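Local coordinates for uncharacterized protein (Plasmodium falciparum, PDB 1ZSO) that is of unknown function but may bind zinc, at residues Tyr32-Asn37 against Asp103-Glu108; Ile50-Thr55 against Ala67-Lys72; Phe117-Asn122 against Leu159-Asn164. All blocks are in the same frame, centred on the assembly; numbering follows the deposited sequence.

Contact 1: residues Tyr32-Asn37 against Asp103-Glu108; sequences YLWIFN and DFASFE
Trp34, Phe36 and Phe107 form an aromatic cluster between two antiparallel beta sheets. Trp34 and Phe36 come from strand 34-40 of the three-stranded sheet, Phe107 from strand 102-110 of the six-stranded sheet. The axes of strands 34-37 and 103-108 come no closer than 11.8 Å and cross at 64°, so side chains alone fill the gap. Trp34 CG is anti to the carbonyl carbon (chi1 -62°), on the side that faces 103-108. Phe107 is the middle ring. It turns its edge to Trp34, with Phe107 CZ 3.7 Å from Trp34 CE3, over one indole face and offset toward the rim. This T-shaped pair has its planes at 81°. Phe107 then offers its own face to the edge of Phe36. These two side chains meet tip to tip, and Phe36 CZ lies 4.0 Å from Phe107 CZ. Tyr32 CD2 sits over the centre of the opposite indole face, so Trp34 is sandwiched. Trp34 CH2 is 3.5 Å from Ala105 CB and 4.2 Å from Phe104 CD2, which lies at the indole edge. Phe104 and Ala105 form a classic beta bulge opposite Val14, consistent with two consecutive residues both pointing toward Trp34. Phe52 also meets Trp34 and Phe107. All five touching residues are buried and apolar. The sheets are joined by dispersion and by two T-shaped pairs, each setting a slightly positive C-H edge on an electron-rich face.

Contact 2: residues Ile50-Thr55 against Ala67-Lys72; sequences IQFRKT and ANFMIK
The side-chain amide of Asn68 is gripped by three backbone groups. Its ND2 hydrogen-bonds mainly to the backbone O of Asp56. Lys54 O is a weak second acceptor of ND2, 3.2 Å away, with the bond bent to 124° at the hydrogen. Asn68 OD1 accepts from the backbone N of Phe84. Both ends of this buried amide are thus satisfied, and its rotation is fixed. Asn68 CG is anti to the carbonyl carbon (chi1 -69°). This sets CG 3.8 Å from Arg53 O, and from there ND2 reaches Lys54 O. Asn68 CB lies 3.7 Å from Phe52 CD1, and the ring and amide planes of these two residues are nearly parallel, 17° apart. The rest of the contact is apolar. Ile50 CD1 stands over the centre of one face of the Phe69 ring, 3.7 Å from its centroid, in a CH-pi contact. Ile50 CG2 reaches Phe69 CZ at 3.6 Å, so two methyls of one isoleucine hold the ring. Phe69 CB meets Phe52 CD2 at 3.9 Å, where the two side chains cross at about a right angle. Asn68 and Phe69 form a classic beta bulge opposite Ile82, consistent with both facing 50-55. Strand 46-52 is outermost in the three-stranded sheet of this chain and pairs with strand 34-40. Strand 69-71 is likewise outermost in the six-stranded sheet and pairs with strand 80-85. The contact closes the two sheets together at these margins, beside the dimer interface, where Gln51 hydrogen-bonds to the backbone of Lys72 of the second subunit.

Contact 3: residues Phe117-Asn122 against Leu159-Asn164; sequences FFPSNN and LEYEVN
The Phe117 and Tyr161 rings make a T-shaped pair with planes at 90° and centroids 5.5 Å apart. Phe117 supplies the edge, and its CD2 lies over one face of Tyr161, 3.9 Å from Tyr161 CD1. Pro119 N sits above one face of the Phe117 ring, offset toward its rim. Pro119 approaches the Tyr161 ring obliquely, and the two side chains cross at about a right angle. Pro119 CD is 3.6 Å from Tyr161 CZ, and Pro119 CG is 3.7 Å from Tyr161 CE2. The backbone also takes part, for Phe117 O lies 3.4 Å from Tyr161 CE1. Tyr161 CG lies between the backbone N and the carbonyl carbon (chi1 40°), a position that puts CG, and with it the ring, beside Phe117 CD2. Two smaller contacts extend the patch. Phe117 CB touches Val163 CG2 at 3.6 Å. Pro119 CG meets Leu159 CD2 at 4.0 Å, with these side chains sliding past each other in opposite directions. The loop that follows strand 112-117 is thereby laid against strand 152-163 of the six-stranded sheet. Further along the loop, Ser120 OG donates to Asn122 OD1 at 2.8 Å. The Asn122 oxygen also accepts from Leu33 N, which ties the loop to segment 32-37. The Tyr161 hydroxyl bonds to Gln141. The phenol is thus anchored at its polar end, while its ring serves as an apolar surface. Attachment of the loop to the strand rests on apolar packing; the hydrogen bonds run within the loop or to other neighbours.

Overall arrangement
All three contacts join the three-stranded sheet, or the loop that leaves it, to the six-stranded sheet. Contact 1 is the core one, with every touching residue buried close to the centre of the chain. Contact 3 is also mainly buried, and contact 2 lies further out. Contacts 1 and 2 use neighbouring strands of one sheet, 34-40 and 46-52, linked by backbone bonds between Trp34 and Phe52 and between Phe36 and Ile50. Contact 1 reaches contact 3 through Tyr32 OH and Ser120 N. Contacts 2 and 3 do not touch; their centres are about 17 Å apart. T-shaped ring pairs mark contacts 1 and 3; contact 2 pairs a CH-pi contact with a hydrogen-bonded Asn68 amide.

Contact 1: residues Tyr32-Asn37 against Asp103-Glu108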
loop_
_atom_site.group_PDB
_atom_site.type_symbol
_atom_site.label_atom_id
_atom_site.label_comp_id
_atom_site.label_asym_id
_atom_site.label_seq_id
_atom_site.Cartn_x
_atom_site.Cartn_y
_atom_site.Cartn_z
ATOM N N TYR B 32 8.485 -7.925 9.178
ATOM C CA TYR B 32 7.247 -8.041 9.884
ATOM C C TYR B 32 6.108 -7.347 9.111
ATOM O O TYR B 32 6.220 -6.191 8.623
ATOM C CB TYR B 32 7.348 -7.507 11.335
ATOM C CG TYR B 32 6.067 -7.742 12.089
ATOM C CD1 TYR B 32 5.775 -8.974 12.616
ATOM C CD2 TYR B 32 5.090 -6.755 12.158
ATOM C CE1 TYR B 32 4.557 -9.204 13.258
ATOM C CE2 TYR B 32 3.895 -6.975 12.772
ATOM C CZ TYR B 32 3.631 -8.208 13.346
ATOM O OH TYR B 32 2.410 -8.435 13.951
ATOM N N LEU B 33 4.998 -8.074 9.010
ATOM C CA LEU B 33 3.818 -7.574 8.305
ATOM C C LEU B 33 2.853 -6.871 9.235
ATOM O O LEU B 33 2.120 -7.546 9.978
ATOM C CB LEU B 33 3.081 -8.703 7.594
ATOM C CG LEU B 33 2.065 -8.109 6.639
ATOM C CD1 LEU B 33 2.816 -7.267 5.629
ATOM C CD2 LEU B 33 1.255 -9.178 5.934
ATOM N N TRP B 34 2.831 -5.530 9.202
ATOM C CA TRP B 34 1.844 -4.776 10.029
ATOM C C TRP B 34 0.485 -4.801 9.350
ATOM O O TRP B 34 0.387 -4.620 8.109
ATOM C CB TRP B 34 2.281 -3.329 10.269
ATOM C CG TRP B 34 3.529 -3.259 10.992
ATOM C CD1 TRP B 34 4.760 -3.103 10.473
ATOM C CD2 TRP B 34 3.702 -3.413 12.402
ATOM N NE1 TRP B 34 5.700 -3.098 11.466
ATOM C CE2 TRP B 34 5.072 -3.296 12.666
ATOM C CE3 TRP B 34 2.825 -3.585 13.470
ATOM C CZ2 TRP B 34 5.591 -3.401 13.948
ATOM C CZ3 TRP B 34 3.340 -3.707 14.731
ATOM C CH2 TRP B 34 4.706 -3.593 14.964
ATOM N N ILE B 35 -0.539 -5.082 10.160
ATOM C CA ILE B 35 -1.934 -5.277 9.716
ATOM C C ILE B 35 -2.858 -4.477 10.643
ATOM O O ILE B 35 -2.770 -4.514 11.887
ATOM C CB ILE B 35 -2.291 -6.756 9.683
ATOM C CG1 ILE B 35 -1.249 -7.512 8.849
ATOM C CG2 ILE B 35 -3.685 -6.983 9.076
ATOM C CD1 ILE B 35 -1.296 -8.978 8.999
ATOM N N PHE B 36 -3.711 -3.679 10.052
ATOM C CA PHE B 36 -4.582 -2.818 10.857
ATOM C C PHE B 36 -5.898 -2.700 10.173
ATOM O O PHE B 36 -5.989 -2.817 8.937
ATOM C CB PHE B 36 -3.991 -1.414 10.986
ATOM C CG PHE B 36 -2.784 -1.340 11.889
ATOM C CD1 PHE B 36 -2.940 -1.331 13.250
ATOM C CD2 PHE B 36 -1.510 -1.268 11.361
ATOM C CE1 PHE B 36 -1.822 -1.279 14.101
ATOM C CE2 PHE B 36 -0.402 -1.215 12.183
ATOM C CZ PHE B 36 -0.561 -1.213 13.561
ATOM N N ASN B 37 -6.920 -2.472 10.987
ATOM C CA ASN B 37 -8.070 -1.777 10.513
ATOM C C ASN B 37 -7.923 -0.287 10.838
ATOM O O ASN B 37 -7.614 0.107 11.967
ATOM C CB ASN B 37 -9.342 -2.275 11.158
ATOM C CG ASN B 37 -9.678 -3.711 10.838
ATOM O OD1 ASN B 37 -9.255 -4.304 9.846
ATOM N ND2 ASN B 37 -10.522 -4.271 11.693
ATOM N N ASP B 103 4.941 -0.831 25.688
ATOM C CA ASP B 103 4.997 -0.234 24.377
ATOM C C ASP B 103 5.800 -1.122 23.450
ATOM O O ASP B 103 6.916 -1.525 23.779
ATOM C CB ASP B 103 5.626 1.157 24.462
ATOM C CG ASP B 103 4.688 2.189 25.101
ATOM O OD1 ASP B 103 3.519 1.824 25.367
ATOM O OD2 ASP B 103 5.112 3.359 25.320
ATOM N N PHE B 104 5.223 -1.425 22.294
ATOM C CA PHE B 104 5.830 -2.350 21.367
ATOM C C PHE B 104 6.290 -1.645 20.101
ATOM O O PHE B 104 7.344 -1.961 19.566
ATOM C CB PHE B 104 4.836 -3.470 21.008
ATOM C CG PHE B 104 5.473 -4.629 20.296
ATOM C CD1 PHE B 104 6.289 -5.511 20.979
ATOM C CD2 PHE B 104 5.297 -4.810 18.928
ATOM C CE1 PHE B 104 6.918 -6.546 20.324
ATOM C CE2 PHE B 104 5.923 -5.861 18.274
ATOM C CZ PHE B 104 6.749 -6.717 18.969
ATOM N N ALA B 105 5.482 -0.717 19.597
ATOM C CA ALA B 105 5.785 -0.034 18.344
ATOM C C ALA B 105 5.010 1.265 18.285
ATOM O O ALA B 105 3.846 1.316 18.712
ATOM C CB ALA B 105 5.456 -0.915 17.169
ATOM N N SER B 106 5.624 2.321 17.757
ATOM C CA SER B 106 4.909 3.586 17.587
ATOM C C SER B 106 4.782 3.937 16.101
ATOM O O SER B 106 5.668 3.579 15.298
ATOM C CB SER B 106 5.626 4.711 18.323
ATOM O OG SER B 106 6.248 4.210 19.493
ATOM N N PHE B 107 3.697 4.650 15.765
ATOM C CA PHE B 107 3.442 5.125 14.397
ATOM C C PHE B 107 2.978 6.575 14.354
ATOM O O PHE B 107 2.116 6.978 15.131
ATOM C CB PHE B 107 2.374 4.281 13.727
ATOM C CG PHE B 107 2.638 2.804 13.796
ATOM C CD1 PHE B 107 2.295 2.077 14.927
ATOM C CD2 PHE B 107 3.226 2.141 12.739
ATOM C CE1 PHE B 107 2.565 0.748 15.009
ATOM C CE2 PHE B 107 3.501 0.794 12.835
ATOM C CZ PHE B 107 3.156 0.103 13.957
ATOM N N GLU B 108 3.543 7.355 13.427
ATOM C CA GLU B 108 2.969 8.642 13.045
ATOM C C GLU B 108 1.917 8.438 11.997
ATOM O O GLU B 108 2.182 7.937 10.915
ATOM C CB GLU B 108 4.000 9.590 12.441
ATOM C CG GLU B 108 4.936 10.184 13.443
ATOM C CD GLU B 108 5.997 11.067 12.783
ATOM O OE1 GLU B 108 5.810 11.452 11.593
ATOM O OE2 GLU B 108 7.008 11.367 13.467
#

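Contact 2: residues Ile50-Thr55 against Ala67-Lys72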
loop_
_atom_site.group_PDB
_atom_site.type_symbol
_atom_site.label_atom_id
_atom_site.label_comp_id
_atom_site.label_asym_id
_atom_site.label_seq_id
_atom_site.Cartn_x
_atom_site.Cartn_y
_atom_site.Cartn_z
ATOM N N ILE B 50 -5.332 -3.394 6.178
ATOM C CA ILE B 50 -4.288 -2.817 5.406
ATOM C C ILE B 50 -3.062 -3.532 5.864
ATOM O O ILE B 50 -2.990 -4.006 7.027
ATOM C CB ILE B 50 -4.112 -1.307 5.599
ATOM C CG1 ILE B 50 -3.702 -0.972 7.039
ATOM C CG2 ILE B 50 -5.362 -0.599 5.206
ATOM C CD1 ILE B 50 -3.029 0.297 7.146
ATOM N N GLN B 51 -2.098 -3.616 4.960
ATOM C CA GLN B 51 -0.862 -4.339 5.241
ATOM C C GLN B 51 0.371 -3.511 4.824
ATOM O O GLN B 51 0.445 -2.898 3.738
ATOM C CB GLN B 51 -0.847 -5.703 4.527
ATOM C CG GLN B 51 -2.095 -6.559 4.660
ATOM C CD GLN B 51 -2.027 -7.795 3.795
ATOM O OE1 GLN B 51 -1.316 -7.817 2.815
ATOM N NE2 GLN B 51 -2.749 -8.837 4.168
ATOM N N PHE B 52 1.370 -3.511 5.656
ATOM C CA PHE B 52 2.603 -2.809 5.252
ATOM C C PHE B 52 3.759 -3.257 6.086
ATOM O O PHE B 52 3.557 -3.812 7.146
ATOM C CB PHE B 52 2.439 -1.269 5.315
ATOM C CG PHE B 52 2.341 -0.718 6.710
ATOM C CD1 PHE B 52 3.481 -0.358 7.406
ATOM C CD2 PHE B 52 1.113 -0.537 7.302
ATOM C CE1 PHE B 52 3.404 0.115 8.663
ATOM C CE2 PHE B 52 1.012 -0.078 8.571
ATOM C CZ PHE B 52 2.145 0.271 9.255
ATOM N N ARG B 53 4.969 -2.992 5.596
ATOM C CA ARG B 53 6.237 -3.189 6.339
ATOM C C ARG B 53 6.958 -1.875 6.590
ATOM O O ARG B 53 6.853 -0.955 5.791
ATOM C CB ARG B 53 7.187 -4.080 5.552
ATOM C CG ARG B 53 6.736 -5.535 5.480
ATOM C CD ARG B 53 6.903 -6.068 4.076
ATOM N NE ARG B 53 6.189 -5.192 3.125
ATOM C CZ ARG B 53 4.902 -5.326 2.790
ATOM N NH1 ARG B 53 4.189 -6.336 3.290
ATOM N NH2 ARG B 53 4.336 -4.457 1.946
ATOM N N LYS B 54 7.759 -1.822 7.657
ATOM C CA LYS B 54 8.456 -0.586 8.051
ATOM C C LYS B 54 9.516 -0.169 7.001
ATOM O O LYS B 54 10.092 0.895 7.086
ATOM C CB LYS B 54 9.116 -0.767 9.444
ATOM C CG LYS B 54 10.510 -1.409 9.366
ATOM C CD LYS B 54 10.836 -2.230 10.574
ATOM C CE LYS B 54 11.608 -1.473 11.604
ATOM N NZ LYS B 54 11.665 -2.276 12.902
ATOM N N THR B 55 9.793 -1.042 6.033
ATOM C CA THR B 55 10.814 -0.790 5.027
ATOM C C THR B 55 10.190 -0.252 3.758
ATOM O O THR B 55 10.925 0.181 2.865
ATOM C CB THR B 55 11.565 -2.095 4.639
ATOM O OG1 THR B 55 10.608 -3.065 4.290
ATOM C CG2 THR B 55 12.418 -2.652 5.817
ATOM N N ALA B 67 6.388 7.635 3.137
ATOM C CA ALA B 67 5.549 6.901 4.076
ATOM C C ALA B 67 5.628 5.400 3.810
ATOM O O ALA B 67 6.003 4.964 2.720
ATOM C CB ALA B 67 4.107 7.349 4.002
ATOM N N ASN B 68 5.275 4.630 4.835
ATOM C CA ASN B 68 5.218 3.171 4.776
ATOM C C ASN B 68 3.847 2.719 4.260
ATOM O O ASN B 68 3.729 1.663 3.629
ATOM C CB ASN B 68 5.380 2.558 6.176
ATOM C CG ASN B 68 6.743 2.726 6.735
ATOM O OD1 ASN B 68 6.887 2.821 7.947
ATOM N ND2 ASN B 68 7.764 2.745 5.880
ATOM N N PHE B 69 2.832 3.533 4.569
ATOM C CA PHE B 69 1.473 3.361 4.060
ATOM C C PHE B 69 0.817 4.697 3.739
ATOM O O PHE B 69 0.946 5.662 4.496
ATOM C CB PHE B 69 0.570 2.615 5.062
ATOM C CG PHE B 69 -0.815 2.337 4.529
ATOM C CD1 PHE B 69 -1.053 1.243 3.714
ATOM C CD2 PHE B 69 -1.871 3.196 4.794
ATOM C CE1 PHE B 69 -2.377 0.986 3.184
ATOM C CE2 PHE B 69 -3.137 2.943 4.288
ATOM C CZ PHE B 69 -3.384 1.824 3.461
HETATM N N MSE B 70 0.074 4.705 2.636
HETATM C CA MSE B 70 -0.695 5.868 2.211
HETATM C C MSE B 70 -2.093 5.521 1.653
HETATM O O MSE B 70 -2.323 4.450 1.093
HETATM C CB MSE B 70 0.020 6.607 1.089
HETATM C CG MSE B 70 1.096 7.568 1.486
HETATM SE SE MSE B 70 1.313 8.819 -0.094
HETATM C CE MSE B 70 2.432 7.707 -1.179
ATOM N N ILE B 71 -3.007 6.476 1.777
ATOM C CA ILE B 71 -4.321 6.333 1.222
ATOM C C ILE B 71 -4.850 7.721 0.878
ATOM O O ILE B 71 -4.612 8.681 1.596
ATOM C CB ILE B 71 -5.239 5.506 2.170
ATOM C CG1 ILE B 71 -6.593 5.216 1.534
ATOM C CG2 ILE B 71 -5.461 6.169 3.538
ATOM C CD1 ILE B 71 -7.352 4.174 2.331
ATOM N N LYS B 72 -5.509 7.813 -0.268
ATOM C CA LYS B 72 -6.240 8.982 -0.666
ATOM C C LYS B 72 -7.720 8.603 -0.468
ATOM O O LYS B 72 -8.334 7.881 -1.274
ATOM C CB LYS B 72 -5.908 9.346 -2.110
ATOM C CG LYS B 72 -6.651 10.533 -2.687
ATOM C CD LYS B 72 -6.196 10.750 -4.115
ATOM C CE LYS B 72 -6.407 12.186 -4.590
ATOM N NZ LYS B 72 -7.847 12.445 -4.919
#

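Contact 3: residues Phe117-Asn122 against Leu159-Asn164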
loop_
_atom_site.group_PDB
_atom_site.type_symbol
_atom_site.label_atom_id
_atom_site.label_comp_id
_atom_site.label_asym_id
_atom_site.label_seq_id
_atom_site.Cartn_x
_atom_site.Cartn_y
_atom_site.Cartn_z
ATOM N N PHE B 117 -5.504 -3.668 15.617
ATOM C CA PHE B 117 -4.243 -4.279 15.258
ATOM C C PHE B 117 -4.434 -5.792 15.176
ATOM O O PHE B 117 -5.197 -6.381 15.952
ATOM C CB PHE B 117 -3.249 -3.951 16.359
ATOM C CG PHE B 117 -1.977 -4.686 16.255
ATOM C CD1 PHE B 117 -1.179 -4.549 15.135
ATOM C CD2 PHE B 117 -1.565 -5.523 17.275
ATOM C CE1 PHE B 117 0.015 -5.253 15.031
ATOM C CE2 PHE B 117 -0.374 -6.220 17.169
ATOM C CZ PHE B 117 0.416 -6.083 16.056
ATOM N N PHE B 118 -3.763 -6.408 14.219
ATOM C CA PHE B 118 -3.789 -7.830 14.038
ATOM C C PHE B 118 -2.393 -8.387 14.017
ATOM O O PHE B 118 -1.714 -8.255 13.050
ATOM C CB PHE B 118 -4.491 -8.193 12.746
ATOM C CG PHE B 118 -5.898 -7.743 12.718
ATOM C CD1 PHE B 118 -6.204 -6.440 12.370
ATOM C CD2 PHE B 118 -6.924 -8.597 13.100
ATOM C CE1 PHE B 118 -7.524 -5.996 12.377
ATOM C CE2 PHE B 118 -8.238 -8.166 13.095
ATOM C CZ PHE B 118 -8.525 -6.838 12.751
ATOM N N PRO B 119 -1.980 -9.065 15.087
ATOM C CA PRO B 119 -0.685 -9.723 15.057
ATOM C C PRO B 119 -0.639 -10.727 13.934
ATOM O O PRO B 119 -1.654 -11.375 13.629
ATOM C CB PRO B 119 -0.589 -10.432 16.420
ATOM C CG PRO B 119 -1.925 -10.396 16.993
ATOM C CD PRO B 119 -2.694 -9.274 16.351
ATOM N N SER B 120 0.518 -10.818 13.290
ATOM C CA SER B 120 0.648 -11.644 12.120
ATOM C C SER B 120 1.407 -12.888 12.539
ATOM O O SER B 120 1.420 -13.238 13.709
ATOM C CB SER B 120 1.326 -10.864 10.978
ATOM O OG SER B 120 2.659 -10.500 11.317
ATOM N N ASN B 121 2.014 -13.578 11.590
ATOM C CA ASN B 121 2.787 -14.767 11.933
ATOM C C ASN B 121 4.212 -14.691 11.449
ATOM O O ASN B 121 4.756 -15.670 10.978
ATOM C CB ASN B 121 2.082 -16.044 11.446
ATOM C CG ASN B 121 1.124 -15.777 10.318
ATOM O OD1 ASN B 121 -0.103 -15.750 10.521
ATOM N ND2 ASN B 121 1.669 -15.547 9.116
ATOM N N ASN B 122 4.810 -13.512 11.544
ATOM C CA ASN B 122 6.239 -13.410 11.315
ATOM C C ASN B 122 6.950 -12.954 12.587
ATOM O O ASN B 122 7.928 -12.221 12.519
ATOM C CB ASN B 122 6.698 -12.470 10.137
ATOM C CG ASN B 122 5.585 -12.009 9.193
ATOM O OD1 ASN B 122 4.663 -11.273 9.564
ATOM N ND2 ASN B 122 5.760 -12.332 7.927
ATOM N N LEU B 159 -1.946 -13.518 24.583
ATOM C CA LEU B 159 -1.369 -12.285 24.008
ATOM C C LEU B 159 -2.483 -11.254 23.940
ATOM O O LEU B 159 -3.588 -11.547 23.457
ATOM C CB LEU B 159 -0.727 -12.533 22.625
ATOM C CG LEU B 159 -0.344 -11.276 21.825
ATOM C CD1 LEU B 159 0.858 -10.508 22.436
ATOM C CD2 LEU B 159 -0.141 -11.576 20.351
ATOM N N GLU B 160 -2.206 -10.085 24.507
ATOM C CA GLU B 160 -3.139 -8.986 24.568
ATOM C C GLU B 160 -2.449 -7.747 23.987
ATOM O O GLU B 160 -1.218 -7.621 24.015
ATOM C CB GLU B 160 -3.553 -8.709 26.005
ATOM C CG GLU B 160 -4.436 -9.752 26.674
ATOM C CD GLU B 160 -4.856 -9.342 28.105
ATOM O OE1 GLU B 160 -5.944 -8.741 28.236
ATOM O OE2 GLU B 160 -4.099 -9.593 29.086
ATOM N N TYR B 161 -3.239 -6.847 23.426
ATOM C CA TYR B 161 -2.661 -5.673 22.840
ATOM C C TYR B 161 -3.668 -4.523 22.824
ATOM O O TYR B 161 -4.891 -4.718 23.026
ATOM C CB TYR B 161 -2.142 -5.985 21.415
ATOM C CG TYR B 161 -3.063 -6.894 20.650
ATOM C CD1 TYR B 161 -4.177 -6.400 19.971
ATOM C CD2 TYR B 161 -2.826 -8.249 20.624
ATOM C CE1 TYR B 161 -5.023 -7.257 19.282
ATOM C CE2 TYR B 161 -3.657 -9.113 19.942
ATOM C CZ TYR B 161 -4.749 -8.618 19.268
ATOM O OH TYR B 161 -5.547 -9.541 18.615
ATOM N N GLU B 162 -3.155 -3.325 22.620
ATOM C CA GLU B 162 -4.034 -2.214 22.375
ATOM C C GLU B 162 -3.328 -1.183 21.517
ATOM O O GLU B 162 -2.097 -1.168 21.438
ATOM C CB GLU B 162 -4.590 -1.638 23.686
ATOM C CG GLU B 162 -3.596 -0.962 24.597
ATOM C CD GLU B 162 -4.227 -0.562 25.936
ATOM O OE1 GLU B 162 -4.190 0.631 26.296
ATOM O OE2 GLU B 162 -4.778 -1.451 26.626
ATOM N N VAL B 163 -4.117 -0.381 20.811
ATOM C CA VAL B 163 -3.594 0.717 20.019
ATOM C C VAL B 163 -4.202 2.014 20.524
ATOM O O VAL B 163 -5.408 2.177 20.474
ATOM C CB VAL B 163 -3.936 0.547 18.536
ATOM C CG1 VAL B 163 -3.371 1.701 17.735
ATOM C CG2 VAL B 163 -3.390 -0.760 18.012
ATOM N N ASN B 164 -3.365 2.933 20.999
ATOM C CA ASN B 164 -3.832 4.187 21.594
ATOM C C ASN B 164 -3.231 5.437 20.939
ATOM O O ASN B 164 -2.009 5.510 20.807
ATOM C CB ASN B 164 -3.497 4.225 23.092
ATOM C CG ASN B 164 -4.084 3.054 23.863
ATOM O OD1 ASN B 164 -3.337 2.188 24.353
ATOM N ND2 ASN B 164 -5.417 3.014 23.982
ATOM O OXT ASN B 164 -3.927 6.408 20.581
#